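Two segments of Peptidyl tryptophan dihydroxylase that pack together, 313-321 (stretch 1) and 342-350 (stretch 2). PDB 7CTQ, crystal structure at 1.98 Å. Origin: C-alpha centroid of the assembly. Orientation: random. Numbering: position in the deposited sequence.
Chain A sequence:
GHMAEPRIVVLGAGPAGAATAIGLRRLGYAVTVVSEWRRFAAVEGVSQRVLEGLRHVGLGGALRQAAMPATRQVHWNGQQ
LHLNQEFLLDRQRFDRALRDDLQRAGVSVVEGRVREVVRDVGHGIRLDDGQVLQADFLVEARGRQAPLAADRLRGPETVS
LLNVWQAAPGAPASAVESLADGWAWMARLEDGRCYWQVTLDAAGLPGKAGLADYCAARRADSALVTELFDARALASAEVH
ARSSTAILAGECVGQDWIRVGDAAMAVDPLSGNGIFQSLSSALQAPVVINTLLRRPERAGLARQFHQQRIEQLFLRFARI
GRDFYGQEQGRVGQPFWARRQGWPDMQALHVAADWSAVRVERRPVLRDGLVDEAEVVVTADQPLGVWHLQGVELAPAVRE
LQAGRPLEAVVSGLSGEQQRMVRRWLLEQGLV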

# COMPACT_ATOMS: atom_id res chain seq x y z
N LEU A 313 1.44 -1.36 -9.16
CA LEU A 313 0.60 -0.96 -8.02
C LEU A 313 0.87 0.49 -7.63
O LEU A 313 -0.06 1.30 -7.53
CB LEU A 313 0.83 -1.90 -6.82
CG LEU A 313 0.28 -3.34 -6.81
CD1 LEU A 313 0.73 -4.06 -5.54
CD2 LEU A 313 -1.23 -3.40 -6.93
N PHE A 314 2.15 0.83 -7.42
CA PHE A 314 2.53 2.19 -7.06
C PHE A 314 1.94 3.21 -8.02
O PHE A 314 1.34 4.20 -7.61
CB PHE A 314 4.06 2.32 -7.06
CG PHE A 314 4.56 3.73 -6.86
CD1 PHE A 314 4.64 4.29 -5.58
CD2 PHE A 314 4.97 4.50 -7.94
CE1 PHE A 314 5.12 5.58 -5.41
CE2 PHE A 314 5.43 5.79 -7.78
CZ PHE A 314 5.50 6.33 -6.51
N LEU A 315 2.11 2.96 -9.32
CA LEU A 315 1.63 3.92 -10.30
C LEU A 315 0.11 4.02 -10.28
O LEU A 315 -0.44 5.12 -10.44
CB LEU A 315 2.13 3.54 -11.70
CG LEU A 315 3.62 3.80 -11.93
CD1 LEU A 315 4.06 3.28 -13.29
CD2 LEU A 315 3.95 5.29 -11.79
N ARG A 316 -0.58 2.89 -10.09
CA ARG A 316 -2.04 2.94 -10.03
C ARG A 316 -2.51 3.73 -8.81
O ARG A 316 -3.37 4.62 -8.93
CB ARG A 316 -2.62 1.53 -10.00
CG ARG A 316 -4.15 1.54 -9.86
CD ARG A 316 -4.75 0.15 -9.71
NE ARG A 316 -6.13 0.22 -9.24
CZ ARG A 316 -7.18 0.47 -10.03
NH1 ARG A 316 -7.01 0.67 -11.33
NH2 ARG A 316 -8.40 0.52 -9.51
N PHE A 317 -1.95 3.44 -7.64
CA PHE A 317 -2.37 4.17 -6.46
C PHE A 317 -1.99 5.64 -6.55
O PHE A 317 -2.73 6.50 -6.06
CB PHE A 317 -1.80 3.50 -5.20
CG PHE A 317 -2.29 2.09 -5.01
CD1 PHE A 317 -3.59 1.75 -5.37
CD2 PHE A 317 -1.44 1.10 -4.50
CE1 PHE A 317 -4.06 0.46 -5.21
CE2 PHE A 317 -1.90 -0.20 -4.33
CZ PHE A 317 -3.21 -0.53 -4.69
N ALA A 318 -0.86 5.96 -7.19
CA ALA A 318 -0.45 7.36 -7.35
C ALA A 318 -1.46 8.12 -8.20
O ALA A 318 -1.76 9.29 -7.93
CB ALA A 318 0.94 7.44 -7.97
N ARG A 319 -1.96 7.48 -9.26
CA ARG A 319 -2.93 8.12 -10.14
C ARG A 319 -4.30 8.23 -9.48
O ARG A 319 -5.03 9.19 -9.73
CB ARG A 319 -3.05 7.35 -11.45
CG ARG A 319 -1.82 7.48 -12.33
CD ARG A 319 -1.92 6.64 -13.62
NE ARG A 319 -0.67 6.74 -14.37
CZ ARG A 319 0.12 5.72 -14.68
NH1 ARG A 319 -0.19 4.47 -14.33
NH2 ARG A 319 1.24 5.94 -15.36
N ILE A 320 -4.67 7.25 -8.67
CA ILE A 320 -5.91 7.35 -7.93
C ILE A 320 -5.86 8.54 -6.99
O ILE A 320 -6.80 9.34 -6.91
CB ILE A 320 -6.19 6.04 -7.18
CG1 ILE A 320 -6.66 4.98 -8.18
CG2 ILE A 320 -7.22 6.25 -6.07
CD1 ILE A 320 -6.86 3.62 -7.59
N GLY A 321 -4.72 8.72 -6.31
CA GLY A 321 -4.55 9.88 -5.45
C GLY A 321 -4.58 11.18 -6.22
O GLY A 321 -5.22 12.15 -5.79
N GLY A 342 -0.99 16.90 -11.27
CA GLY A 342 -0.37 16.43 -12.49
C GLY A 342 0.65 15.34 -12.26
O GLY A 342 1.37 14.95 -13.19
N TRP A 343 0.72 14.82 -11.03
CA TRP A 343 1.69 13.78 -10.72
C TRP A 343 0.98 12.45 -10.48
O TRP A 343 -0.08 12.43 -9.85
CB TRP A 343 2.51 14.14 -9.47
CG TRP A 343 3.65 13.20 -9.30
CD1 TRP A 343 4.89 13.29 -9.90
CD2 TRP A 343 3.63 11.97 -8.58
NE1 TRP A 343 5.65 12.19 -9.55
CE2 TRP A 343 4.91 11.37 -8.74
CE3 TRP A 343 2.68 11.33 -7.77
CZ2 TRP A 343 5.24 10.16 -8.14
CZ3 TRP A 343 3.02 10.14 -7.17
CH2 TRP A 343 4.29 9.56 -7.36
N PRO A 344 1.53 11.31 -10.96
CA PRO A 344 2.81 11.10 -11.66
C PRO A 344 2.81 11.55 -13.12
O PRO A 344 3.86 11.87 -13.68
CB PRO A 344 3.01 9.58 -11.55
CG PRO A 344 1.63 9.03 -11.50
CD PRO A 344 0.83 10.03 -10.71
N ASP A 345 1.62 11.59 -13.73
CA ASP A 345 1.45 12.01 -15.12
C ASP A 345 -0.03 12.35 -15.31
O ASP A 345 -0.77 12.44 -14.32
CB ASP A 345 1.93 10.91 -16.08
CG ASP A 345 1.39 9.54 -15.68
OD1 ASP A 345 0.18 9.44 -15.39
OD2 ASP A 345 2.17 8.57 -15.66
N MET A 346 -0.47 12.47 -16.56
CA MET A 346 -1.89 12.68 -16.82
C MET A 346 -2.56 11.47 -17.46
O MET A 346 -3.64 11.59 -18.04
CB MET A 346 -2.10 13.93 -17.69
CG MET A 346 -1.90 15.25 -16.96
SD MET A 346 -2.66 15.39 -15.32
CE MET A 346 -4.36 14.96 -15.64
N GLN A 347 -1.96 10.29 -17.34
CA GLN A 347 -2.55 9.10 -17.93
C GLN A 347 -3.83 8.71 -17.20
O GLN A 347 -3.89 8.71 -15.97
CB GLN A 347 -1.54 7.95 -17.89
CG GLN A 347 -2.11 6.60 -18.26
CD GLN A 347 -1.03 5.57 -18.52
OE1 GLN A 347 -0.02 5.87 -19.17
NE2 GLN A 347 -1.22 4.36 -18.00
N ALA A 348 -4.87 8.39 -17.97
CA ALA A 348 -6.11 7.92 -17.38
C ALA A 348 -5.89 6.59 -16.65
O ALA A 348 -4.96 5.84 -16.96
CB ALA A 348 -7.19 7.76 -18.45
N LEU A 349 -6.76 6.30 -15.68
CA LEU A 349 -6.65 5.04 -14.94
C LEU A 349 -6.91 3.82 -15.83
O LEU A 349 -6.29 2.77 -15.63
CB LEU A 349 -7.60 5.02 -13.75
CG LEU A 349 -7.04 5.38 -12.37
CD1 LEU A 349 -5.84 4.50 -11.99
CD2 LEU A 349 -6.67 6.84 -12.30
N HIS A 350 -7.82 3.94 -16.80
CA HIS A 350 -8.01 2.90 -17.81
C HIS A 350 -7.49 3.43 -19.14
O HIS A 350 -8.08 4.34 -19.72
CB HIS A 350 -9.47 2.48 -17.91
CG HIS A 350 -9.67 1.17 -18.61
ND1 HIS A 350 -10.87 0.48 -18.58
CD2 HIS A 350 -8.83 0.43 -19.37
CE1 HIS A 350 -10.75 -0.64 -19.29
NE2 HIS A 350 -9.53 -0.69 -19.78

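A single arginine dominates this contact: Arg319, extended from a helix, lies along an irregular segment and touches Pro344, Asp345, Gln347 and Leu349. Its guanidinium forms a two-pronged salt bridge with Asp345, in which NE donates to OD1 at 3.0 Å and NH2 donates to OD2 at 2.8 Å. Both hydrogen bonds are nearly straight, and the carboxylate sits at the edge of the guanidinium near its plane, so charge attraction and hydrogen-bond direction reinforce each other. Asp345 OD1 also accepts a hydrogen bond from the backbone N of Gln347 (3.0 Å), so the carboxylate that holds Arg319 is also braced by the loop's own backbone.

Residues 313-321 are helical throughout, whereas 342-350 form no regular helix or strand, and no backbone hydrogen bonds join the two. The nearest CA atoms across the contact are those of Ala318 and Pro344, 6.6 Å apart. The small Ala318 side chain points toward the loop, its CB 3.5 Å from Trp343 CZ3 and 3.8 Å from Pro344 CD; a cis peptide bond precedes this proline. Beside it, Phe314 CZ approaches the edge of the Trp343 ring, 3.6 Å from CH2. Leu349 extends the apolar contact, its CD2 lying 3.8 Å from Arg319 CB and its CD1 3.9 Å from Ile320 CG1.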